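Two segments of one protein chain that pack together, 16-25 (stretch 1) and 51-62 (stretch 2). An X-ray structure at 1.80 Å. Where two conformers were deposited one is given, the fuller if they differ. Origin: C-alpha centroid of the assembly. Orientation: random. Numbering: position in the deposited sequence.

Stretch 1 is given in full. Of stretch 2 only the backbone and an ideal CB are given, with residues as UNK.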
ATOM      1  N   GLU A  16     -24.947  17.782  23.103  1.00 39.74           N
ATOM      2  CA  GLU A  16     -25.543  17.193  21.911  1.00 40.05           C
ATOM      3  C   GLU A  16     -24.566  17.209  20.741  1.00 38.55           C
ATOM      4  O   GLU A  16     -24.570  16.294  19.909  1.00 35.48           O
ATOM      5  CB  GLU A  16     -26.824  17.932  21.534  1.00 48.30           C
ATOM      6  CG  GLU A  16     -27.978  17.738  22.511  1.00 50.38           C
ATOM      7  CD  GLU A  16     -28.385  16.288  22.649  1.00 40.79           C
ATOM      8  OE1 GLU A  16     -28.099  15.690  23.705  1.00 49.97           O
ATOM      9  OE2 GLU A  16     -28.971  15.744  21.690  1.00 56.33           O
ATOM     10  N   LEU A  17     -23.752  18.261  20.641  1.00 38.55           N
ATOM     11  CA  LEU A  17     -22.776  18.338  19.558  1.00 38.84           C
ATOM     12  C   LEU A  17     -21.688  17.293  19.739  1.00 33.17           C
ATOM     13  O   LEU A  17     -21.235  16.683  18.760  1.00 35.85           O
ATOM     14  CB  LEU A  17     -22.168  19.741  19.493  1.00 31.10           C
ATOM     15  CG  LEU A  17     -23.050  20.812  18.848  1.00 35.25           C
ATOM     16  CD1 LEU A  17     -22.409  22.188  18.965  1.00 40.43           C
ATOM     17  CD2 LEU A  17     -23.356  20.485  17.405  1.00 31.61           C
ATOM     18  N   LYS A  18     -21.254  17.078  20.982  1.00 33.43           N
ATOM     19  CA  LYS A  18     -20.268  16.037  21.258  1.00 35.92           C
ATOM     20  C   LYS A  18     -20.773  14.670  20.809  1.00 38.66           C
ATOM     21  O   LYS A  18     -19.993  13.839  20.323  1.00 37.22           O
ATOM     22  CB  LYS A  18     -19.929  16.048  22.749  1.00 34.08           C
ATOM     23  CG  LYS A  18     -18.776  15.172  23.180  1.00 38.37           C
ATOM     24  CD  LYS A  18     -18.418  15.518  24.619  1.00 52.91           C
ATOM     25  CE  LYS A  18     -17.018  15.081  24.988  1.00 60.14           C
ATOM     26  NZ  LYS A  18     -15.974  15.881  24.279  1.00 51.10           N
ATOM     27  N   GLU A  19     -22.079  14.423  20.944  0.50 34.99           N
ATOM     28  CA  GLU A  19     -22.629  13.146  20.505  0.50 33.55           C
ATOM     29  C   GLU A  19     -22.742  13.088  18.989  0.50 33.91           C
ATOM     30  O   GLU A  19     -22.509  12.035  18.384  0.50 36.78           O
ATOM     31  CB  GLU A  19     -23.994  12.900  21.156  0.50 37.25           C
ATOM     32  CG  GLU A  19     -24.593  11.528  20.851  0.50 41.07           C
ATOM     33  CD  GLU A  19     -23.825  10.378  21.493  0.50 35.04           C
ATOM     34  OE1 GLU A  19     -24.009   9.224  21.057  0.50 49.15           O
ATOM     35  OE2 GLU A  19     -23.043  10.621  22.435  0.50 38.26           O
ATOM     36  N   ILE A  20     -23.098  14.207  18.354  1.00 28.23           N
ATOM     37  CA  ILE A  20     -23.156  14.242  16.899  1.00 25.76           C
ATOM     38  C   ILE A  20     -21.766  14.023  16.318  1.00 28.52           C
ATOM     39  O   ILE A  20     -21.567  13.197  15.413  1.00 29.82           O
ATOM     40  CB  ILE A  20     -23.743  15.570  16.407  1.00 30.63           C
ATOM     41  CG1 ILE A  20     -25.218  15.688  16.826  1.00 40.44           C
ATOM     42  CG2 ILE A  20     -23.626  15.638  14.892  1.00 30.70           C
ATOM     43  CD1 ILE A  20     -25.795  17.084  16.637  1.00 36.98           C
ATOM     44  N   PHE A  21     -20.782  14.758  16.844  1.00 28.21           N
ATOM     45  CA  PHE A  21     -19.432  14.716  16.277  1.00 32.66           C
ATOM     46  C   PHE A  21     -18.734  13.384  16.528  1.00 36.52           C
ATOM     47  O   PHE A  21     -17.751  13.070  15.842  1.00 31.19           O
ATOM     48  CB  PHE A  21     -18.588  15.858  16.851  1.00 30.09           C
ATOM     49  CG  PHE A  21     -19.033  17.245  16.421  1.00 22.78           C
ATOM     50  CD1 PHE A  21     -19.964  17.428  15.406  1.00 29.02           C
ATOM     51  CD2 PHE A  21     -18.475  18.372  17.028  1.00 28.14           C
ATOM     52  CE1 PHE A  21     -20.349  18.711  15.008  1.00 30.08           C
ATOM     53  CE2 PHE A  21     -18.856  19.651  16.641  1.00 27.02           C
ATOM     54  CZ  PHE A  21     -19.794  19.819  15.630  1.00 29.60           C
ATOM     55  N   SER A  22     -19.193  12.607  17.510  1.00 29.68           N
ATOM     56  CA  SER A  22     -18.613  11.291  17.751  1.00 30.57           C
ATOM     57  C   SER A  22     -18.875  10.327  16.605  1.00 33.93           C
ATOM     58  O   SER A  22     -18.206   9.287  16.524  1.00 35.57           O
ATOM     59  CB  SER A  22     -19.156  10.696  19.052  1.00 39.11           C
ATOM     60  OG  SER A  22     -20.460  10.180  18.831  1.00 35.98           O
ATOM     61  N   GLN A  23     -19.808  10.649  15.708  1.00 29.87           N
ATOM     62  CA  GLN A  23     -20.110   9.780  14.573  1.00 29.04           C
ATOM     63  C   GLN A  23     -19.198  10.163  13.404  1.00 30.28           C
ATOM     64  O   GLN A  23     -19.609  10.742  12.398  1.00 29.90           O
ATOM     65  CB  GLN A  23     -21.586   9.864  14.218  1.00 34.12           C
ATOM     66  CG  GLN A  23     -22.446   9.467  15.383  1.00 32.90           C
ATOM     67  CD  GLN A  23     -23.882   9.903  15.213  1.00 45.39           C
ATOM     68  OE1 GLN A  23     -24.524   9.600  14.207  1.00 39.18           O
ATOM     69  NE2 GLN A  23     -24.390  10.633  16.194  1.00 42.45           N
ATOM     70  N   ILE A  24     -17.922   9.793  13.559  1.00 33.78           N
ATOM     71  CA  ILE A  24     -16.883  10.290  12.662  1.00 33.61           C
ATOM     72  C   ILE A  24     -16.941   9.683  11.269  1.00 35.01           C
ATOM     73  O   ILE A  24     -16.211  10.132  10.382  1.00 33.98           O
ATOM     74  CB  ILE A  24     -15.492  10.075  13.292  1.00 28.04           C
ATOM     75  CG1 ILE A  24     -15.231   8.587  13.552  1.00 32.57           C
ATOM     76  CG2 ILE A  24     -15.380  10.866  14.568  1.00 28.58           C
ATOM     77  CD1 ILE A  24     -13.806   8.293  14.073  1.00 28.70           C
ATOM     78  N   TRP A  25     -17.818   8.704  11.036  1.00 30.29           N
ATOM     79  CA  TRP A  25     -18.017   8.175   9.693  1.00 30.00           C
ATOM     80  C   TRP A  25     -18.962   9.016   8.850  1.00 39.13           C
ATOM     81  O   TRP A  25     -19.000   8.841   7.629  1.00 38.33           O
ATOM     82  CB  TRP A  25     -18.564   6.755   9.770  1.00 31.75           C
ATOM     83  CG  TRP A  25     -19.677   6.659  10.738  1.00 33.02           C
ATOM     84  CD1 TRP A  25     -21.007   6.863  10.486  1.00 36.92           C
ATOM     85  CD2 TRP A  25     -19.569   6.368  12.132  1.00 28.99           C
ATOM     86  NE1 TRP A  25     -21.729   6.713  11.638  1.00 32.68           N
ATOM     87  CE2 TRP A  25     -20.872   6.411  12.666  1.00 33.66           C
ATOM     88  CE3 TRP A  25     -18.500   6.075  12.983  1.00 29.21           C
ATOM     89  CZ2 TRP A  25     -21.136   6.161  14.007  1.00 32.67           C
ATOM     90  CZ3 TRP A  25     -18.754   5.833  14.311  1.00 33.13           C
ATOM     91  CH2 TRP A  25     -20.071   5.875  14.818  1.00 31.30           C
ATOM     92  N   UNK A  51     -21.520  26.355   9.659  1.00 31.71           N
ATOM     93  CA  UNK A  51     -20.342  25.745   9.053  1.00 33.71           C
ATOM     94  C   UNK A  51     -19.788  24.750  10.062  1.00 29.79           C
ATOM     95  O   UNK A  51     -19.631  25.092  11.238  1.00 28.31           O
ATOM     96  CB  UNK A  51     -19.296  26.791   8.662  1.00 33.71           C
ATOM     97  N   UNK A  52     -19.486  23.528   9.618  1.00 28.21           N
ATOM     98  CA  UNK A  52     -18.749  22.569  10.431  1.00 21.73           C
ATOM     99  C   UNK A  52     -17.369  22.406   9.793  1.00 22.73           C
ATOM    100  O   UNK A  52     -17.263  22.244   8.570  1.00 24.53           O
ATOM    101  CB  UNK A  52     -19.485  21.231  10.533  1.00 21.73           C
ATOM    102  N   UNK A  53     -16.334  22.465  10.611  1.00 23.91           N
ATOM    103  CA  UNK A  53     -14.977  22.165  10.136  1.00 21.89           C
ATOM    104  C   UNK A  53     -14.257  21.446  11.264  1.00 25.48           C
ATOM    105  O   UNK A  53     -14.858  21.112  12.290  1.00 27.37           O
ATOM    106  CB  UNK A  53     -14.226  23.429   9.714  1.00 21.89           C
ATOM    107  N   UNK A  54     -12.944  21.235  11.109  1.00 22.97           N
ATOM    108  CA  UNK A  54     -12.226  20.405  12.061  1.00 24.26           C
ATOM    109  C   UNK A  54     -12.567  18.942  11.797  1.00 21.99           C
ATOM    110  O   UNK A  54     -13.299  18.617  10.872  1.00 24.71           O
ATOM    111  CB  UNK A  54     -12.568  20.797  13.500  1.00 24.26           C
ATOM    112  N   UNK A  55     -12.031  18.057  12.644  1.00 23.30           N
ATOM    113  CA  UNK A  55     -12.269  16.621  12.508  1.00 24.79           C
ATOM    114  C   UNK A  55     -12.005  15.944  13.845  1.00 21.71           C
ATOM    115  O   UNK A  55     -11.299  16.482  14.697  1.00 23.12           O
ATOM    116  CB  UNK A  55     -11.389  16.017  11.412  1.00 24.79           C
ATOM    117  N   UNK A  56     -12.584  14.738  14.008  1.00 24.88           N
ATOM    118  CA  UNK A  56     -12.529  13.940  15.241  1.00 27.38           C
ATOM    119  C   UNK A  56     -12.484  14.787  16.517  1.00 27.00           C
ATOM    120  O   UNK A  56     -13.514  15.334  16.926  1.00 30.09           O
ATOM    121  CB  UNK A  56     -11.303  13.025  15.203  1.00 27.38           C
ATOM    122  N   UNK A  57     -11.324  14.896  17.158  1.00 23.85           N
ATOM    123  CA  UNK A  57     -11.226  15.529  18.470  1.00 24.62           C
ATOM    124  C   UNK A  57     -11.097  17.053  18.411  1.00 27.59           C
ATOM    125  O   UNK A  57     -10.751  17.659  19.429  1.00 31.85           O
ATOM    126  CB  UNK A  57     -10.027  14.950  19.224  1.00 24.62           C
ATOM    127  N   UNK A  58     -11.394  17.677  17.268  1.00 25.31           N
ATOM    128  CA  UNK A  58     -11.355  19.133  17.195  1.00 26.43           C
ATOM    129  C   UNK A  58     -12.472  19.666  16.313  1.00 26.92           C
ATOM    130  O   UNK A  58     -12.451  20.846  15.933  1.00 26.00           O
ATOM    131  CB  UNK A  58      -9.998  19.606  16.669  1.00 26.43           C
ATOM    132  N   UNK A  59     -13.460  18.830  15.993  1.00 23.28           N
ATOM    133  CA  UNK A  59     -14.564  19.264  15.161  1.00 22.18           C
ATOM    134  C   UNK A  59     -15.258  20.467  15.799  1.00 24.81           C
ATOM    135  O   UNK A  59     -15.465  20.516  17.014  1.00 26.40           O
ATOM    136  CB  UNK A  59     -15.555  18.119  14.943  1.00 22.18           C
ATOM    137  N   UNK A  60     -15.588  21.440  14.964  1.00 23.84           N
ATOM    138  CA  UNK A  60     -16.015  22.767  15.396  1.00 27.43           C
ATOM    139  C   UNK A  60     -17.244  23.179  14.605  1.00 24.13           C
ATOM    140  O   UNK A  60     -17.283  23.002  13.389  1.00 27.92           O
ATOM    141  CB  UNK A  60     -14.892  23.791  15.223  1.00 27.43           C
ATOM    142  N   UNK A  61     -18.237  23.756  15.290  1.00 25.14           N
ATOM    143  CA  UNK A  61     -19.413  24.322  14.646  1.00 27.62           C
ATOM    144  C   UNK A  61     -19.400  25.842  14.784  1.00 24.74           C
ATOM    145  O   UNK A  61     -19.195  26.364  15.885  1.00 28.28           O
ATOM    146  CB  UNK A  61     -20.693  23.737  15.246  1.00 27.62           C
ATOM    147  N   UNK A  62     -19.587  26.537  13.668  1.00 26.26           N
ATOM    148  CA  UNK A  62     -19.825  27.975  13.655  1.00 32.89           C
ATOM    149  C   UNK A  62     -21.296  28.209  13.351  1.00 31.88           C
ATOM    150  O   UNK A  62     -21.820  27.690  12.361  1.00 34.15           O
ATOM    151  CB  UNK A  62     -18.931  28.681  12.634  1.00 32.89           C
TER

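Stretch 1 offers a mostly apolar surface: Leu 17 on the helix, with Phe 21 and Ile 24 further along. No direct hydrogen bond joins the two stretches, so shape must do most of the work.

Position 51 lies on a strand, with nothing of stretch 1 within reach of its CB. The contact sets no rule here, and the residue is Leu 51. At position 52 CA-to-CB points toward stretch 1, but the ideal CB stops 5.2 Å from Phe 21 CE1. That gap suits a modest apolar group comfortable in a strand, such as valine, isoleucine or leucine. It is Val 52, whose CG1 comes to 4.4 Å from Phe 21 CE1. Position 53 is out of reach, so any strand-compatible residue would serve; it is Ser 53.

Position 54 is decided by its own backbone. Phi is 75°, and an ideal CB would sit 2.4 Å from the carbonyl O of position 58, a clash. Glycine answers both constraints, and the residue is Gly 54. Position 55 points away, leaving polar choices open; Glu 55 serves the turn, its OE2 accepting from the side chain at 58.

Position 56 has a phi of 33°, which taken alone would favour glycine, asparagine or aspartate. Yet its CB points sideways, 4.7 Å from Ile 24 CG2, and a small methyl-bearing side chain could gain contact there despite the backbone. Thr 56 does so with CG2, 4.1 Å from Ile 24 CG2, while its OG1 donates to Glu 55 OE1 at 2.7 Å.

Positions 57 and 58 both point away, where polar residues suit a turn. Asp 57 makes no contact with stretch 1. Asn 58 braces the loop: its OD1 accepts from Glu 55 N at 2.9 Å.

Position 59 is tightly constrained. Its CB points toward stretch 1 and already lies 3.6 Å from Phe 21 CD2, over one ring face, so a compact group fits: valine, threonine or alanine. Phe 21 O is beyond direct reach; a hydroxyl could meet it only through a water. Thr 59 does this: CG2 sits 3.6 Å from the Phe 21 ring centroid, almost on the normal, and OG1 donates to a water O at 2.6 Å. That water donates to Phe 21 O (2.6 Å) and Thr 56 O (3.0 Å), bridging the stretches.

Position 60 points away, open to many strand residues; Thr 60 donates from OG1 to Asn 58 O. Position 61 turns back toward Leu 17 and the edge of Phe 21, favouring a branched aliphatic. Leu 61 places CD2 3.8 Å from Leu 17 CD1, and CB 4.1 Å from Phe 21 CZ. Position 62 is out of reach and unrestricted by stretch 1: Tyr 62.

Stretch 2, residues 51-62: LVSGETDNTTLY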
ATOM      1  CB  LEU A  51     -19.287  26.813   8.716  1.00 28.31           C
ATOM      2  CG  LEU A  51     -17.874  26.322   8.362  1.00 32.18           C
ATOM      3  CD1 LEU A  51     -17.894  25.531   7.084  1.00 36.53           C
ATOM      4  CD2 LEU A  51     -16.907  27.488   8.263  1.00 40.55           C
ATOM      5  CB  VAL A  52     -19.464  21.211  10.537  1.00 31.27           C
ATOM      6  CG1 VAL A  52     -18.572  20.194  11.260  1.00 31.80           C
ATOM      7  CG2 VAL A  52     -20.776  21.375  11.304  1.00 38.59           C
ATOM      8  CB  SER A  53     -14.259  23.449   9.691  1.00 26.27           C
ATOM      9  OG  SER A  53     -13.024  23.127   9.043  1.00 25.55           O
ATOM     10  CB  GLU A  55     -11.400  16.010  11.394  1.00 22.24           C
ATOM     11  CG  GLU A  55      -9.917  16.366  11.499  1.00 19.78           C
ATOM     12  CD  GLU A  55      -9.191  15.565  12.576  1.00 25.42           C
ATOM     13  OE1 GLU A  55      -9.461  14.353  12.737  1.00 27.29           O
ATOM     14  OE2 GLU A  55      -8.344  16.140  13.279  1.00 24.01           O
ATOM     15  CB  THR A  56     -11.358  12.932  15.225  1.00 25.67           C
ATOM     16  OG1 THR A  56     -10.082  13.590  15.226  1.00 27.53           O
ATOM     17  CG2 THR A  56     -11.464  12.015  13.992  1.00 22.93           C
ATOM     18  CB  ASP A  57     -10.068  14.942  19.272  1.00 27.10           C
ATOM     19  CG  ASP A  57      -8.697  15.258  18.680  1.00 33.97           C
ATOM     20  OD1 ASP A  57      -8.596  15.750  17.537  1.00 30.91           O
ATOM     21  OD2 ASP A  57      -7.704  14.984  19.381  1.00 33.97           O
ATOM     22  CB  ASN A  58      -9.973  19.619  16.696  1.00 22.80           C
ATOM     23  CG  ASN A  58      -9.589  19.020  15.359  1.00 21.07           C
ATOM     24  OD1 ASN A  58     -10.071  19.445  14.305  1.00 22.17           O
ATOM     25  ND2 ASN A  58      -8.689  18.035  15.392  1.00 24.68           N
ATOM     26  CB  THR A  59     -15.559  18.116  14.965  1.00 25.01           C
ATOM     27  OG1 THR A  59     -14.839  16.936  14.555  1.00 26.13           O
ATOM     28  CG2 THR A  59     -16.555  18.471  13.876  1.00 24.24           C
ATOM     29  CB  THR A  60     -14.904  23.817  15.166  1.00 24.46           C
ATOM     30  OG1 THR A  60     -13.709  23.398  15.813  1.00 26.29           O
ATOM     31  CG2 THR A  60     -15.327  25.177  15.739  1.00 27.08           C
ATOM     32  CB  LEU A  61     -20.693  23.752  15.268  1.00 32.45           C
ATOM     33  CG  LEU A  61     -22.000  24.382  14.806  1.00 35.63           C
ATOM     34  CD1 LEU A  61     -22.242  24.120  13.330  1.00 31.31           C
ATOM     35  CD2 LEU A  61     -23.154  23.850  15.649  1.00 36.22           C
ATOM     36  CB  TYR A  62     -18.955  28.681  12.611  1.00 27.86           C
ATOM     37  CG  TYR A  62     -17.490  28.392  12.786  1.00 28.91           C
ATOM     38  CD1 TYR A  62     -16.914  27.244  12.240  1.00 27.69           C
ATOM     39  CD2 TYR A  62     -16.679  29.261  13.502  1.00 23.16           C
ATOM     40  CE1 TYR A  62     -15.548  26.979  12.423  1.00 26.74           C
ATOM     41  CE2 TYR A  62     -15.332  29.005  13.679  1.00 25.79           C
ATOM     42  CZ  TYR A  62     -14.774  27.871  13.139  1.00 28.70           C
ATOM     43  OH  TYR A  62     -13.434  27.640  13.341  1.00 24.72           O
TER
HETATM   44  O   HOH W   1     -15.837  14.629  15.147  1.00 42.60           O
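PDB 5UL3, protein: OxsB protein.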